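PDB 6HP2: putative polyketide synthase from Brevibacillus brevis, which probably helps build a bacillaene-type polyketide, this part being its O-methyltransferase domain, which transfers methyl groups from S-adenosylmethionine. Local coordinates for residues F93-C104 with Y117-T126. Numbering follows the deposited sequence.
Sequences FSRVQKVLDFGC and YPHIKTHGFT. With SAH (S-adenosyl-L-homocysteine), chain B.
Val99 gives its N-H to Lys121 O and takes one from His123 N; Asp101 likewise gives to His123 O and accepts from Phe125 N (2.9 Å to Asp101 O), the ladder of neighbouring parallel strands 98-101 and 121-126. With helix 108-116 between them they form the first beta-alpha-beta unit of a Rossmann-like methyltransferase fold, a worked example of how such a unit delivers the glycine-rich loop that follows strand 98-101 to its cofactor. Lys121 N opens the ladder on Gln97 O.

At the end remote from the ligand, CB of Phe93 sits over the centre of the Tyr117 ring, 3.6 Å from its centroid, while the two rings lie nearly parallel (8°) but slid apart. Ile120 CD1 meets the edge of the Phe93 ring in plane and also touches Val96 CG1. With CG lying between its own backbone N and carbonyl carbon (chi1 72°), His119 points NE2 at two carbonyls, giving weak, bent bonds to Phe93 O and Val96 O. A water spans Gln97 O and His119 O.

At the cofactor end Asp101 OD1 accepts from Gly103 N, an Asx turn that shapes the loop, and Cys104 N bonds Phe125 O.

Further out, Lys98 NZ forms a salt bridge with Asp162, His123 ND1 bonds Tyr164 OH, and Thr122 OG1 is hydrogen-bonded to Val110 O on helix 108-116. The turned chain presents Gly103 O to the amino nitrogen N of S-adenosyl-L-homocysteine, 2.9 Å away.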
# COMPACT_ATOMS: atom_id res chain seq x y z
N PHE A 93 0.86 14.52 -11.53
CA PHE A 93 -0.58 14.31 -11.59
C PHE A 93 -1.22 15.17 -12.67
O PHE A 93 -2.37 14.92 -13.06
CB PHE A 93 -1.23 14.61 -10.24
CG PHE A 93 -1.06 13.54 -9.26
CD1 PHE A 93 0.12 13.43 -8.53
CD2 PHE A 93 -2.09 12.65 -8.99
CE1 PHE A 93 0.29 12.44 -7.59
CE2 PHE A 93 -1.89 11.65 -8.04
CZ PHE A 93 -0.72 11.55 -7.35
N SER A 94 -0.50 16.17 -13.17
CA SER A 94 -1.03 16.93 -14.30
C SER A 94 -1.11 16.08 -15.56
O SER A 94 -2.00 16.28 -16.39
CB SER A 94 -0.17 18.18 -14.54
OG SER A 94 -0.58 18.87 -15.70
N ARG A 95 -0.21 15.12 -15.72
CA ARG A 95 -0.22 14.22 -16.88
C ARG A 95 -1.24 13.09 -16.72
O ARG A 95 -1.71 12.55 -17.71
CB ARG A 95 1.18 13.60 -17.05
CG ARG A 95 1.33 12.66 -18.22
CD ARG A 95 1.22 13.42 -19.52
NE ARG A 95 2.48 14.06 -19.89
CZ ARG A 95 2.63 14.86 -20.93
NH1 ARG A 95 1.60 15.16 -21.71
NH2 ARG A 95 3.82 15.37 -21.19
N VAL A 96 -1.55 12.70 -15.50
CA VAL A 96 -2.46 11.59 -15.27
C VAL A 96 -3.89 11.99 -15.60
O VAL A 96 -4.36 13.08 -15.24
CB VAL A 96 -2.32 11.16 -13.80
CG1 VAL A 96 -3.40 10.12 -13.43
CG2 VAL A 96 -0.91 10.57 -13.55
N GLN A 97 -4.60 11.11 -16.30
CA GLN A 97 -6.03 11.26 -16.49
C GLN A 97 -6.87 10.24 -15.74
O GLN A 97 -8.03 10.55 -15.41
CB GLN A 97 -6.40 11.18 -17.98
CG GLN A 97 -5.59 12.11 -18.85
CD GLN A 97 -6.36 13.37 -19.20
OE1 GLN A 97 -6.75 14.14 -18.32
NE2 GLN A 97 -6.62 13.56 -20.48
N LYS A 98 -6.34 9.03 -15.49
CA LYS A 98 -7.10 7.92 -14.95
C LYS A 98 -6.23 7.13 -13.99
O LYS A 98 -5.11 6.74 -14.31
CB LYS A 98 -7.62 6.98 -16.04
CG LYS A 98 -8.76 7.61 -16.93
CD LYS A 98 -9.17 6.67 -18.02
CE LYS A 98 -10.42 7.21 -18.74
NZ LYS A 98 -10.74 6.44 -19.96
N VAL A 99 -6.79 6.87 -12.84
CA VAL A 99 -6.13 6.20 -11.74
C VAL A 99 -7.00 5.03 -11.31
O VAL A 99 -8.23 5.17 -11.17
CB VAL A 99 -5.88 7.15 -10.54
CG1 VAL A 99 -5.33 6.33 -9.34
CG2 VAL A 99 -4.89 8.28 -10.96
N LEU A 100 -6.36 3.92 -11.00
CA LEU A 100 -7.01 2.76 -10.39
C LEU A 100 -6.35 2.41 -9.07
O LEU A 100 -5.11 2.35 -8.96
CB LEU A 100 -7.00 1.53 -11.33
CG LEU A 100 -7.32 0.15 -10.78
CD1 LEU A 100 -8.82 0.09 -10.54
CD2 LEU A 100 -6.86 -0.95 -11.72
N ASP A 101 -7.18 2.12 -8.07
CA ASP A 101 -6.77 1.58 -6.75
C ASP A 101 -7.35 0.19 -6.69
O ASP A 101 -8.57 0.06 -6.56
CB ASP A 101 -7.32 2.47 -5.62
CG ASP A 101 -6.95 1.99 -4.25
OD1 ASP A 101 -6.73 0.77 -4.08
OD2 ASP A 101 -6.85 2.84 -3.31
N PHE A 102 -6.48 -0.87 -6.79
CA PHE A 102 -7.04 -2.22 -6.97
C PHE A 102 -7.34 -2.94 -5.65
O PHE A 102 -7.71 -4.11 -5.68
CB PHE A 102 -6.18 -3.08 -7.86
CG PHE A 102 -4.80 -3.35 -7.39
CD1 PHE A 102 -4.55 -4.41 -6.54
CD2 PHE A 102 -3.73 -2.65 -7.95
CE1 PHE A 102 -3.25 -4.76 -6.15
CE2 PHE A 102 -2.41 -2.99 -7.61
CZ PHE A 102 -2.16 -4.06 -6.67
N GLY A 103 -7.21 -2.26 -4.51
CA GLY A 103 -7.68 -2.74 -3.19
C GLY A 103 -7.91 -1.51 -2.33
O GLY A 103 -7.06 -1.14 -1.49
N CYS A 104 -9.05 -0.84 -2.52
CA CYS A 104 -9.10 0.56 -2.13
C CYS A 104 -9.61 0.82 -0.69
O CYS A 104 -9.77 2.00 -0.33
CB CYS A 104 -9.97 1.34 -3.13
SG CYS A 104 -11.73 0.69 -3.23
N TYR A 117 -7.41 16.77 -7.55
CA TYR A 117 -7.05 16.87 -8.98
C TYR A 117 -8.35 16.68 -9.75
O TYR A 117 -8.64 15.58 -10.26
CB TYR A 117 -5.98 15.84 -9.38
CG TYR A 117 -4.66 16.16 -8.72
CD1 TYR A 117 -3.91 17.25 -9.13
CD2 TYR A 117 -4.16 15.38 -7.66
CE1 TYR A 117 -2.70 17.58 -8.49
CE2 TYR A 117 -3.00 15.69 -7.02
CZ TYR A 117 -2.26 16.76 -7.43
OH TYR A 117 -1.07 17.07 -6.82
N PRO A 118 -9.17 17.73 -9.84
CA PRO A 118 -10.51 17.58 -10.43
C PRO A 118 -10.53 17.09 -11.85
O PRO A 118 -11.60 16.69 -12.30
CB PRO A 118 -11.10 18.99 -10.32
CG PRO A 118 -10.43 19.59 -9.19
CD PRO A 118 -9.01 19.05 -9.20
N HIS A 119 -9.41 17.13 -12.59
CA HIS A 119 -9.39 16.58 -13.95
C HIS A 119 -9.26 15.06 -14.00
O HIS A 119 -9.46 14.46 -15.06
CB HIS A 119 -8.23 17.22 -14.75
CG HIS A 119 -6.88 16.72 -14.33
ND1 HIS A 119 -6.16 17.29 -13.29
CD2 HIS A 119 -6.09 15.75 -14.83
CE1 HIS A 119 -5.01 16.65 -13.14
NE2 HIS A 119 -4.94 15.72 -14.07
N ILE A 120 -8.96 14.40 -12.87
CA ILE A 120 -8.69 12.98 -12.89
C ILE A 120 -9.97 12.19 -12.61
O ILE A 120 -10.81 12.60 -11.82
CB ILE A 120 -7.61 12.64 -11.85
CG1 ILE A 120 -6.30 13.37 -12.20
CG2 ILE A 120 -7.39 11.10 -11.83
CD1 ILE A 120 -5.11 12.94 -11.34
N LYS A 121 -10.10 11.03 -13.23
CA LYS A 121 -11.13 10.05 -12.92
C LYS A 121 -10.47 8.89 -12.21
O LYS A 121 -9.41 8.40 -12.64
CB LYS A 121 -11.83 9.56 -14.19
CG LYS A 121 -12.62 10.69 -14.90
CD LYS A 121 -13.33 10.18 -16.14
CE LYS A 121 -14.10 11.31 -16.83
NZ LYS A 121 -14.82 10.82 -18.03
N THR A 122 -11.06 8.51 -11.08
CA THR A 122 -10.50 7.46 -10.24
C THR A 122 -11.47 6.29 -10.12
O THR A 122 -12.68 6.49 -9.96
CB THR A 122 -10.17 7.98 -8.84
OG1 THR A 122 -11.34 8.49 -8.19
CG2 THR A 122 -9.10 9.02 -8.87
N HIS A 123 -10.92 5.08 -10.21
CA HIS A 123 -11.65 3.84 -10.00
C HIS A 123 -11.01 3.08 -8.84
O HIS A 123 -9.79 3.06 -8.71
CB HIS A 123 -11.59 2.93 -11.22
CG HIS A 123 -12.44 3.37 -12.36
ND1 HIS A 123 -12.34 2.80 -13.62
CD2 HIS A 123 -13.44 4.28 -12.43
CE1 HIS A 123 -13.24 3.35 -14.41
NE2 HIS A 123 -13.92 4.25 -13.71
N GLY A 124 -11.85 2.50 -7.97
CA GLY A 124 -11.39 1.54 -6.97
C GLY A 124 -12.10 0.20 -7.07
O GLY A 124 -13.27 0.11 -7.44
N PHE A 125 -11.35 -0.87 -6.76
CA PHE A 125 -11.86 -2.21 -6.56
C PHE A 125 -11.62 -2.53 -5.08
O PHE A 125 -10.51 -2.30 -4.57
CB PHE A 125 -11.16 -3.27 -7.39
CG PHE A 125 -11.69 -3.50 -8.77
CD1 PHE A 125 -12.39 -2.54 -9.46
CD2 PHE A 125 -11.51 -4.75 -9.37
CE1 PHE A 125 -12.86 -2.78 -10.67
CE2 PHE A 125 -11.98 -4.99 -10.62
CZ PHE A 125 -12.67 -4.00 -11.27
N THR A 126 -12.65 -3.07 -4.41
CA THR A 126 -12.45 -3.72 -3.14
C THR A 126 -13.34 -4.94 -3.06
O THR A 126 -14.49 -4.92 -3.49
CB THR A 126 -12.75 -2.82 -1.95
OG1 THR A 126 -12.56 -3.60 -0.75
CG2 THR A 126 -14.15 -2.20 -2.00
N SAH B . -5.36 0.41 0.21
CA SAH B . -6.26 0.68 1.32
CB SAH B . -6.76 -0.60 1.98
CG SAH B . -5.70 -1.63 2.31
SD SAH B . -6.40 -3.00 3.27
C SAH B . -5.53 1.56 2.31
O SAH B . -6.09 1.96 3.33
OXT SAH B . -4.37 1.89 2.07
C5' SAH B . -6.46 -4.23 1.94
C4' SAH B . -7.52 -3.89 0.89
O4' SAH B . -7.40 -4.83 -0.20
C3' SAH B . -8.97 -4.13 1.44
O3' SAH B . -9.73 -3.02 0.95
C2' SAH B . -9.45 -5.44 0.80
O2' SAH B . -10.83 -5.53 0.59
C1' SAH B . -8.66 -5.40 -0.52
N9 SAH B . -8.48 -6.68 -1.21
C8 SAH B . -7.91 -7.82 -0.73
N7 SAH B . -8.02 -8.74 -1.70
C5 SAH B . -8.61 -8.17 -2.78
C6 SAH B . -8.97 -8.65 -4.04
N6 SAH B . -8.72 -9.88 -4.48
N1 SAH B . -9.55 -7.79 -4.93
C2 SAH B . -9.86 -6.49 -4.56
N3 SAH B . -9.53 -6.05 -3.31
C4 SAH B . -8.96 -6.89 -2.43
O HOH W 1 -9.90 12.15 -16.79